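Local coordinates for glutathione S-transferase (Acinetobacter baumannii, PDB 4MP4), which probably catalyses the conjugation of glutathione to electrophilic substrates, at residues F22-F25 with V26-E30; I90-D94 with I95-A99; A106-R109 with S110-A114; F158-G161 with S162-V166. All blocks are in the same frame, centred on the assembly; numbering follows the deposited sequence.

Interaction 1: residues F22-F25 with V26-E30; sequences FTVF and VGLHE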
loop_
_atom_site.group_PDB
_atom_site.type_symbol
_atom_site.label_atom_id
_atom_site.label_comp_id
_atom_site.label_asym_id
_atom_site.label_seq_id
_atom_site.Cartn_x
_atom_site.Cartn_y
_atom_site.Cartn_z
ATOM N N PHE A 22 1.891 -1.221 -15.175
ATOM C CA PHE A 22 3.220 -0.871 -15.653
ATOM C C PHE A 22 4.309 -1.461 -14.742
ATOM O O PHE A 22 5.244 -2.116 -15.200
ATOM C CB PHE A 22 3.341 0.650 -15.762
ATOM C CG PHE A 22 4.756 1.163 -15.771
ATOM C CD1 PHE A 22 5.531 1.079 -16.917
ATOM C CD2 PHE A 22 5.302 1.752 -14.641
ATOM C CE1 PHE A 22 6.831 1.577 -16.937
ATOM C CE2 PHE A 22 6.605 2.239 -14.651
ATOM C CZ PHE A 22 7.369 2.158 -15.803
ATOM N N THR A 23 4.141 -1.262 -13.446
ATOM C CA THR A 23 5.124 -1.664 -12.446
ATOM C C THR A 23 5.356 -3.187 -12.363
ATOM O O THR A 23 6.498 -3.652 -12.218
ATOM C CB THR A 23 4.692 -1.117 -11.086
ATOM O OG1 THR A 23 4.640 0.316 -11.165
ATOM C CG2 THR A 23 5.643 -1.540 -9.998
ATOM N N VAL A 24 4.279 -3.958 -12.471
ATOM C CA VAL A 24 4.384 -5.419 -12.494
ATOM C C VAL A 24 4.998 -5.954 -13.795
ATOM O O VAL A 24 5.814 -6.882 -13.772
ATOM C CB VAL A 24 3.022 -6.088 -12.241
ATOM C CG1 VAL A 24 3.137 -7.606 -12.346
ATOM C CG2 VAL A 24 2.482 -5.670 -10.877
ATOM N N PHE A 25 4.605 -5.368 -14.922
ATOM C CA PHE A 25 5.195 -5.701 -16.219
ATOM C C PHE A 25 6.700 -5.514 -16.158
ATOM O O PHE A 25 7.464 -6.387 -16.627
ATOM C CB PHE A 25 4.605 -4.800 -17.305
ATOM C CG PHE A 25 5.270 -4.925 -18.659
ATOM C CD1 PHE A 25 6.376 -4.150 -18.986
ATOM C CD2 PHE A 25 4.744 -5.765 -19.626
ATOM C CE1 PHE A 25 6.978 -4.254 -20.235
ATOM C CE2 PHE A 25 5.335 -5.867 -20.877
ATOM C CZ PHE A 25 6.450 -5.099 -21.184
ATOM N N VAL A 26 7.121 -4.383 -15.577
ATOM C CA VAL A 26 8.548 -4.085 -15.450
ATOM C C VAL A 26 9.232 -5.137 -14.573
ATOM O O VAL A 26 10.285 -5.675 -14.936
ATOM C CB VAL A 26 8.833 -2.647 -14.927
ATOM C CG1 VAL A 26 10.321 -2.474 -14.582
ATOM C CG2 VAL A 26 8.375 -1.590 -15.946
ATOM N N GLY A 27 8.600 -5.456 -13.444
ATOM C CA GLY A 27 9.106 -6.478 -12.546
ATOM C C GLY A 27 9.299 -7.838 -13.192
ATOM O O GLY A 27 10.320 -8.482 -12.996
ATOM N N LEU A 28 8.310 -8.284 -13.956
ATOM C CA LEU A 28 8.410 -9.560 -14.658
ATOM C C LEU A 28 9.578 -9.571 -15.645
ATOM O O LEU A 28 10.380 -10.491 -15.635
ATOM C CB LEU A 28 7.096 -9.887 -15.369
ATOM C CG LEU A 28 5.892 -10.188 -14.461
ATOM C CD1 LEU A 28 4.564 -9.954 -15.202
ATOM C CD2 LEU A 28 5.977 -11.625 -13.962
ATOM N N HIS A 29 9.680 -8.536 -16.476
ATOM C CA HIS A 29 10.763 -8.450 -17.450
ATOM C C HIS A 29 12.158 -8.391 -16.836
ATOM O O HIS A 29 13.074 -9.037 -17.323
ATOM C CB HIS A 29 10.541 -7.283 -18.416
ATOM C CG HIS A 29 9.644 -7.623 -19.560
ATOM N ND1 HIS A 29 10.075 -8.338 -20.653
ATOM C CD2 HIS A 29 8.329 -7.370 -19.768
ATOM C CE1 HIS A 29 9.068 -8.507 -21.492
ATOM N NE2 HIS A 29 7.998 -7.924 -20.979
ATOM N N GLU A 30 12.323 -7.616 -15.775
ATOM C CA GLU A 30 13.593 -7.595 -15.047
ATOM C C GLU A 30 13.972 -8.981 -14.478
ATOM O O GLU A 30 15.125 -9.399 -14.557
ATOM C CB GLU A 30 13.540 -6.551 -13.936
ATOM C CG GLU A 30 13.449 -5.102 -14.437
ATOM C CD GLU A 30 14.797 -4.533 -14.841
ATOM O OE1 GLU A 30 14.831 -3.580 -15.653
ATOM O OE2 GLU A 30 15.831 -5.042 -14.345
#

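Interaction 2: residues I90-D94 with I95-A99; sequences IYPKD and IQARA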
loop_
_atom_site.group_PDB
_atom_site.type_symbol
_atom_site.label_atom_id
_atom_site.label_comp_id
_atom_site.label_asym_id
_atom_site.label_seq_id
_atom_site.Cartn_x
_atom_site.Cartn_y
_atom_site.Cartn_z
ATOM N N ILE A 90 14.457 -7.559 -7.032
ATOM C CA ILE A 90 14.216 -6.246 -7.623
ATOM C C ILE A 90 13.991 -5.224 -6.511
ATOM O O ILE A 90 13.446 -4.158 -6.743
ATOM C CB ILE A 90 13.038 -6.259 -8.617
ATOM C CG1 ILE A 90 11.747 -6.676 -7.926
ATOM C CG2 ILE A 90 13.325 -7.209 -9.788
ATOM C CD1 ILE A 90 10.586 -6.812 -8.877
ATOM N N TYR A 91 14.419 -5.596 -5.304
ATOM C CA TYR A 91 14.557 -4.710 -4.153
ATOM C C TYR A 91 16.004 -4.826 -3.670
ATOM O O TYR A 91 16.656 -5.827 -3.928
ATOM C CB TYR A 91 13.602 -5.121 -3.025
ATOM C CG TYR A 91 12.159 -4.859 -3.344
ATOM C CD1 TYR A 91 11.633 -3.571 -3.273
ATOM C CD2 TYR A 91 11.324 -5.884 -3.749
ATOM C CE1 TYR A 91 10.313 -3.320 -3.581
ATOM C CE2 TYR A 91 9.994 -5.636 -4.058
ATOM C CZ TYR A 91 9.499 -4.350 -3.967
ATOM O OH TYR A 91 8.191 -4.101 -4.276
ATOM N N PRO A 92 16.506 -3.803 -2.959
ATOM C CA PRO A 92 17.903 -3.834 -2.510
ATOM C C PRO A 92 18.151 -5.045 -1.605
ATOM O O PRO A 92 17.192 -5.572 -1.023
ATOM C CB PRO A 92 18.037 -2.534 -1.708
ATOM C CG PRO A 92 16.911 -1.661 -2.198
ATOM C CD PRO A 92 15.798 -2.595 -2.493
ATOM N N LYS A 93 19.401 -5.498 -1.492
ATOM C CA LYS A 93 19.667 -6.682 -0.675
ATOM C C LYS A 93 19.843 -6.366 0.819
ATOM O O LYS A 93 19.443 -7.154 1.657
ATOM C CB LYS A 93 20.807 -7.555 -1.232
ATOM C CG LYS A 93 22.183 -6.937 -1.163
ATOM C CD LYS A 93 23.241 -7.853 -1.761
ATOM C CE LYS A 93 24.508 -7.071 -2.112
ATOM N NZ LYS A 93 24.238 -5.955 -3.076
ATOM N N ASP A 94 20.426 -5.222 1.153
ATOM C CA ASP A 94 20.495 -4.820 2.555
ATOM C C ASP A 94 19.083 -4.702 3.144
ATOM O O ASP A 94 18.191 -4.099 2.537
ATOM C CB ASP A 94 21.253 -3.493 2.697
ATOM C CG ASP A 94 21.147 -2.898 4.096
ATOM O OD1 ASP A 94 20.850 -3.638 5.054
ATOM O OD2 ASP A 94 21.369 -1.677 4.244
ATOM N N ILE A 95 18.893 -5.260 4.339
ATOM C CA ILE A 95 17.577 -5.293 4.967
ATOM C C ILE A 95 16.999 -3.899 5.229
ATOM O O ILE A 95 15.783 -3.699 5.131
ATOM C CB ILE A 95 17.580 -6.099 6.277
ATOM C CG1 ILE A 95 16.143 -6.301 6.768
ATOM C CG2 ILE A 95 18.463 -5.431 7.322
ATOM C CD1 ILE A 95 16.033 -6.986 8.113
ATOM N N GLN A 96 17.855 -2.927 5.531
ATOM C CA GLN A 96 17.339 -1.588 5.808
ATOM C C GLN A 96 17.007 -0.801 4.542
ATOM O O GLN A 96 16.020 -0.069 4.502
ATOM C CB GLN A 96 18.235 -0.822 6.779
ATOM C CG GLN A 96 17.960 -1.266 8.201
ATOM C CD GLN A 96 18.973 -0.788 9.221
ATOM O OE1 GLN A 96 19.505 0.323 9.135
ATOM N NE2 GLN A 96 19.237 -1.636 10.209
ATOM N N ALA A 97 17.815 -0.982 3.504
ATOM C CA ALA A 97 17.534 -0.380 2.213
ATOM C C ALA A 97 16.242 -0.957 1.627
ATOM O O ALA A 97 15.437 -0.218 1.068
ATOM C CB ALA A 97 18.718 -0.575 1.258
ATOM N N ARG A 98 16.038 -2.268 1.779
ATOM C CA ARG A 98 14.794 -2.911 1.337
ATOM C C ARG A 98 13.557 -2.365 2.053
ATOM O O ARG A 98 12.506 -2.149 1.435
ATOM C CB ARG A 98 14.857 -4.425 1.515
ATOM C CG ARG A 98 13.554 -5.155 1.158
ATOM C CD ARG A 98 13.629 -6.597 1.616
ATOM N NE ARG A 98 14.966 -7.070 1.324
ATOM C CZ ARG A 98 15.796 -7.620 2.196
ATOM N NH1 ARG A 98 15.424 -7.841 3.450
ATOM N NH2 ARG A 98 16.997 -7.974 1.781
ATOM N N ALA A 99 13.687 -2.147 3.352
ATOM C CA ALA A 99 12.613 -1.552 4.132
ATOM C C ALA A 99 12.351 -0.139 3.618
ATOM O O ALA A 99 11.198 0.234 3.363
ATOM C CB ALA A 99 12.953 -1.552 5.616
HETATM O O HOH W 1 15.873 -8.042 -1.678
#

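Interaction 3: residues A106-R109 with S110-A114; sequences AWLR and SDLVA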
loop_
_atom_site.group_PDB
_atom_site.type_symbol
_atom_site.label_atom_id
_atom_site.label_comp_id
_atom_site.label_asym_id
_atom_site.label_seq_id
_atom_site.Cartn_x
_atom_site.Cartn_y
_atom_site.Cartn_z
ATOM N N ALA A 106 5.295 2.377 -0.717
ATOM C CA ALA A 106 3.995 2.476 -0.082
ATOM C C ALA A 106 3.511 3.917 -0.158
ATOM O O ALA A 106 2.337 4.207 -0.438
ATOM C CB ALA A 106 4.046 1.976 1.349
ATOM N N TRP A 107 4.459 4.815 0.039
ATOM C CA TRP A 107 4.217 6.240 0.048
ATOM C C TRP A 107 3.759 6.761 -1.318
ATOM O O TRP A 107 2.773 7.506 -1.409
ATOM C CB TRP A 107 5.488 6.935 0.523
ATOM C CG TRP A 107 5.429 8.390 0.410
ATOM C CD1 TRP A 107 4.632 9.246 1.120
ATOM C CD2 TRP A 107 6.204 9.198 -0.478
ATOM N NE1 TRP A 107 4.876 10.548 0.728
ATOM C CE2 TRP A 107 5.829 10.537 -0.248
ATOM C CE3 TRP A 107 7.164 8.910 -1.444
ATOM C CZ2 TRP A 107 6.402 11.586 -0.956
ATOM C CZ3 TRP A 107 7.722 9.952 -2.146
ATOM C CH2 TRP A 107 7.337 11.276 -1.899
ATOM N N LEU A 108 4.464 6.361 -2.378
ATOM C CA LEU A 108 4.039 6.663 -3.749
ATOM C C LEU A 108 2.637 6.145 -4.053
ATOM O O LEU A 108 1.873 6.803 -4.755
ATOM C CB LEU A 108 5.010 6.058 -4.779
ATOM C CG LEU A 108 6.436 6.597 -4.789
ATOM C CD1 LEU A 108 7.333 5.738 -5.672
ATOM C CD2 LEU A 108 6.428 8.067 -5.224
ATOM N N ARG A 109 2.307 4.954 -3.556
ATOM C CA ARG A 109 0.993 4.347 -3.816
ATOM C C ARG A 109 -0.157 5.093 -3.146
ATOM O O ARG A 109 -1.206 5.272 -3.754
ATOM C CB ARG A 109 0.960 2.883 -3.366
ATOM C CG ARG A 109 -0.437 2.241 -3.375
ATOM C CD ARG A 109 -0.875 1.881 -4.777
ATOM N NE ARG A 109 -2.279 1.476 -4.882
ATOM C CZ ARG A 109 -3.296 2.311 -5.114
ATOM N NH1 ARG A 109 -3.096 3.627 -5.225
ATOM N NH2 ARG A 109 -4.528 1.830 -5.217
ATOM N N SER A 110 0.055 5.544 -1.910
ATOM C CA SER A 110 -1.031 6.027 -1.064
ATOM C C SER A 110 -1.037 7.514 -0.731
ATOM O O SER A 110 -2.100 8.084 -0.481
ATOM C CB SER A 110 -1.052 5.246 0.246
ATOM O OG SER A 110 -1.493 3.923 -0.001
ATOM N N ASP A 111 0.142 8.130 -0.673
ATOM C CA ASP A 111 0.213 9.571 -0.475
ATOM C C ASP A 111 0.220 10.264 -1.841
ATOM O O ASP A 111 -0.010 9.617 -2.872
ATOM C CB ASP A 111 1.442 9.932 0.351
ATOM C CG ASP A 111 1.459 11.389 0.780
ATOM O OD1 ASP A 111 0.395 12.050 0.710
ATOM O OD2 ASP A 111 2.539 11.876 1.178
ATOM N N LEU A 112 0.469 11.572 -1.845
ATOM C CA LEU A 112 0.547 12.366 -3.069
ATOM C C LEU A 112 -0.774 12.321 -3.820
ATOM O O LEU A 112 -0.795 12.410 -5.033
ATOM C CB LEU A 112 1.712 11.895 -3.954
ATOM C CG LEU A 112 3.067 11.858 -3.243
ATOM C CD1 LEU A 112 4.196 11.405 -4.182
ATOM C CD2 LEU A 112 3.380 13.221 -2.671
ATOM N N VAL A 113 -1.869 12.169 -3.083
ATOM C CA VAL A 113 -3.204 12.040 -3.667
ATOM C C VAL A 113 -3.535 13.166 -4.650
ATOM O O VAL A 113 -4.057 12.912 -5.741
ATOM C CB VAL A 113 -4.316 11.971 -2.558
ATOM C CG1 VAL A 113 -5.702 11.757 -3.164
ATOM C CG2 VAL A 113 -4.020 10.868 -1.559
ATOM N N ALA A 114 -3.238 14.405 -4.276
ATOM C CA ALA A 114 -3.554 15.525 -5.159
ATOM C C ALA A 114 -2.820 15.416 -6.501
ATOM O O ALA A 114 -3.399 15.670 -7.571
ATOM C CB ALA A 114 -3.254 16.841 -4.479
#

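Interaction 4: residues F158-G161 with S162-V166; sequences FLFG and SWSIV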
loop_
_atom_site.group_PDB
_atom_site.type_symbol
_atom_site.label_atom_id
_atom_site.label_comp_id
_atom_site.label_asym_id
_atom_site.label_seq_id
_atom_site.Cartn_x
_atom_site.Cartn_y
_atom_site.Cartn_z
ATOM N N PHE A 158 20.874 5.574 -9.184
ATOM C CA PHE A 158 19.674 4.886 -8.698
ATOM C C PHE A 158 19.444 5.207 -7.221
ATOM O O PHE A 158 20.333 5.726 -6.565
ATOM C CB PHE A 158 19.819 3.382 -8.881
ATOM C CG PHE A 158 20.052 2.973 -10.301
ATOM C CD1 PHE A 158 18.990 2.880 -11.193
ATOM C CD2 PHE A 158 21.331 2.696 -10.755
ATOM C CE1 PHE A 158 19.194 2.502 -12.506
ATOM C CE2 PHE A 158 21.542 2.317 -12.066
ATOM C CZ PHE A 158 20.471 2.221 -12.943
ATOM N N LEU A 159 18.255 4.896 -6.706
ATOM C CA LEU A 159 17.884 5.252 -5.334
ATOM C C LEU A 159 18.704 4.533 -4.269
ATOM O O LEU A 159 19.060 5.122 -3.251
ATOM C CB LEU A 159 16.405 4.941 -5.099
ATOM C CG LEU A 159 15.375 5.935 -5.628
ATOM C CD1 LEU A 159 13.976 5.317 -5.531
ATOM C CD2 LEU A 159 15.475 7.250 -4.850
ATOM N N PHE A 160 18.997 3.261 -4.510
ATOM C CA PHE A 160 19.559 2.391 -3.486
ATOM C C PHE A 160 20.840 1.688 -3.942
ATOM O O PHE A 160 21.112 0.551 -3.548
ATOM C CB PHE A 160 18.504 1.368 -3.043
ATOM C CG PHE A 160 17.248 2.000 -2.523
ATOM C CD1 PHE A 160 17.265 2.731 -1.341
ATOM C CD2 PHE A 160 16.059 1.898 -3.228
ATOM C CE1 PHE A 160 16.112 3.345 -0.863
ATOM C CE2 PHE A 160 14.909 2.497 -2.755
ATOM C CZ PHE A 160 14.934 3.225 -1.568
ATOM N N GLY A 161 21.628 2.377 -4.759
ATOM C CA GLY A 161 22.869 1.824 -5.279
ATOM C C GLY A 161 22.664 1.334 -6.694
ATOM O O GLY A 161 22.929 2.043 -7.671
ATOM N N SER A 162 22.159 0.116 -6.805
ATOM C CA SER A 162 21.782 -0.422 -8.100
ATOM C C SER A 162 20.281 -0.303 -8.310
ATOM O O SER A 162 19.526 -0.005 -7.394
ATOM C CB SER A 162 22.236 -1.879 -8.231
ATOM O OG SER A 162 21.750 -2.671 -7.168
ATOM N N TRP A 163 19.858 -0.538 -9.536
ATOM C CA TRP A 163 18.466 -0.423 -9.896
ATOM C C TRP A 163 17.531 -1.261 -9.009
ATOM O O TRP A 163 17.843 -2.391 -8.654
ATOM C CB TRP A 163 18.297 -0.820 -11.358
ATOM C CG TRP A 163 16.905 -0.611 -11.818
ATOM C CD1 TRP A 163 16.379 0.537 -12.350
ATOM C CD2 TRP A 163 15.835 -1.556 -11.766
ATOM N NE1 TRP A 163 15.055 0.355 -12.641
ATOM C CE2 TRP A 163 14.687 -0.919 -12.287
ATOM C CE3 TRP A 163 15.729 -2.878 -11.321
ATOM C CZ2 TRP A 163 13.452 -1.552 -12.388
ATOM C CZ3 TRP A 163 14.497 -3.516 -11.422
ATOM C CH2 TRP A 163 13.376 -2.849 -11.952
ATOM N N SER A 164 16.388 -0.692 -8.642
ATOM C CA SER A 164 15.296 -1.462 -8.054
ATOM C C SER A 164 13.975 -1.011 -8.652
ATOM O O SER A 164 13.893 0.063 -9.259
ATOM C CB SER A 164 15.254 -1.303 -6.538
ATOM O OG SER A 164 15.239 0.056 -6.179
ATOM N N ILE A 165 12.935 -1.820 -8.476
ATOM C CA ILE A 165 11.630 -1.515 -9.072
ATOM C C ILE A 165 11.133 -0.114 -8.638
ATOM O O ILE A 165 10.306 0.508 -9.320
ATOM C CB ILE A 165 10.596 -2.626 -8.727
ATOM C CG1 ILE A 165 9.333 -2.530 -9.591
ATOM C CG2 ILE A 165 10.256 -2.605 -7.262
ATOM C CD1 ILE A 165 9.589 -2.711 -11.070
ATOM N N VAL A 166 11.669 0.396 -7.530
ATOM C CA VAL A 166 11.220 1.672 -6.999
ATOM C C VAL A 166 11.766 2.818 -7.859
ATOM O O VAL A 166 11.182 3.916 -7.899
ATOM C CB VAL A 166 11.581 1.852 -5.490
ATOM C CG1 VAL A 166 10.967 3.127 -4.945
ATOM C CG2 VAL A 166 11.078 0.686 -4.676
HETATM O O HOH W 2 17.461 1.601 -6.626
#

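Interaction 1: residues F22-F25 with V26-E30
F22 and V26 pack along one side of helix 19-30, the crossover helix of the beta-alpha-beta unit that opens the thioredoxin-like N-terminal domain. The two side chains lie side by side and point the same way. V26 CG2 sits over one face of the F22 ring, 4.0 Å from its centroid, in a CH-pi contact. The torsion of V26 explains this: CG1 is anti to the backbone N (chi1 170°), which turns CG2 back beside that N and against the ring. W204 meets F22 edge-to-face from helix 199-215.

F25 and H29 behave differently. Their rings are inclined to each other by 50°, so the pair is oblique, with centroids 4.4 Å apart. H29 CD2 stands over one face of F25, off toward the rim. NE2 of H29 comes to 3.2 Å from F25 CZ.

V24 and L28 form a third pair, on the side packed against helix 74-84. These aliphatic chains also run side by side, and V24 CG1 meets L28 CD1 at 4.0 Å. Backbone bonds of the i to i+4 kind hold all three pairs in step. L28 N donates to V24 O at 2.9 Å.

Interaction 2: residues I90-D94 with I95-A99
D94 is the N-cap of helix 95-110, the first helix of the C-terminal domain, and its side chain caps the helix start at the amide of Q96. D94 OD1 accepts from Q96 N at 3.1 Å, with an N-H...O angle of 163°. The donor approaches from above the carboxylate plane. CG of D94 is anti to the backbone N (chi1 170°), which brings the carboxylate over the amides at the start of the helix. D94 also opens the regular backbone pattern, as its O accepts from R98 N at 2.9 Å.

Ahead of the cap, P92 lays its ring against the first turn. P92 CB meets A97 CB at 3.6 Å. R98 CG lies 4.2 Å from Y91 CB. Beyond it the chain bends at chi3 (-41°), and NE reaches the water beside P92 O. Water 1 joins the two segments. It donates to P92 O at 2.9 Å and accepts from R98 NE at 3.3 Å.

The guanidinium has a stronger partner across the dimer. Its NH1 forms a salt bridge with E83 of the second subunit, while I95 and Q96 pack on that subunit too. The whole is a side-chain N-cap at the interdomain linker of a glutathione S-transferase, set at the dimer interface.

Interaction 3: residues A106-R109 with S110-A114
W107 and D111 meet where helix 95-110 of the all-helical C-terminal domain ends and the chain turns into helix 113-118. The indole NE1 donates to D111 OD2 at 2.7 Å. This bond is bent, at 131°, and the place of OD2 is less sure, so the bond is best taken with caution. The carboxylate comes to the edge of the indole, with the two planes 62° apart. OD2 also forms a salt bridge with K143 of helix 135-151. The other oxygen, OD1, accepts a weak bond from L112 N.

The last turn of the helix is closed by backbone bonds. W107 O accepts from D111 N at 2.8 Å, and weakly from S110 N. The main bond of S110 N goes to A106 O at 3.0 Å. S110 OG has a weak hydrogen bond to S110 OG of the second subunit, which places this helix end at the dimer interface. D111 O is taken by R116 NH1.

After D111 the backbone of L112 takes a positive phi of 61°, and its side chain turns back toward the helix. It lies beside L108, with L112 CD1 4.1 Å from L108 CD2. It also crosses the indole obliquely. L112 CD1 stands over the six-membered ring of W107, 4.1 Å from its centroid, and L112 CD2 reaches W107 CZ2 at 3.8 Å.

Interaction 4: residues F158-G161 with S162-V166
S162 follows the turn at G161, and its N donates back to F160 O in a weak bond of 3.4 Å. Positive phi at G161 (101°) lets the chain reverse there. The carbonyl of S162 faces inward, and water 2 donates to S162 O at 2.7 Å. The same water accepts from F160 N, so it ties the two sides of the turn together.

W163 comes next and packs on F158. W163 CB lies over a face of the F158 ring, 4.0 Å from the centroid. The indole then leads away, its CG anti to the backbone N (chi1 -175°). The two rings are nearly perpendicular, at 87°, yet meet obliquely. F158 CE1 touches the edge of the indole at W163 CD1, 3.4 Å away. R198 adds a cation-pi contact to W163.

S164 turns its hydroxyl back into the turn. Its OG donates to water 2 at 2.7 Å and sits at the edge of the F160 ring, 3.6 Å from CD2 of that residue.

V166 completes the contact on helix 165-178. V166 CG1 meets L159 CD1 at 3.8 Å, the side chains crossing at about a right angle. D167 binds both sides of the turn, through OD1 to L159 N and OD2 to S164 N. The bond from S164 N to D167 OD2 is one half of a capping box, consistent with the Ser-x-x-Asp N-capping motif of the glutathione S-transferase C-terminal domain.

Interaction 4 is the junction of the set. It touches interaction 1 across the domain boundary, where E30 CG lies 3.4 Å from W163 CH2 and I165 CD1 packs on V26 CG1 at 3.6 Å. It also meets interaction 2, with centres about 9 Å apart. There I90 O probably accepts from I165 N at 3.0 Å, and P92 packs on F160. Interactions 2 and 3 lie at the two ends of helix 95-110, centres about 20 Å apart, and both touch the second subunit. Interaction 3 touches none of the others. No ligand is bound. In this family glutathione binds mainly to the N-terminal domain, in the cleft beside the C-terminal one.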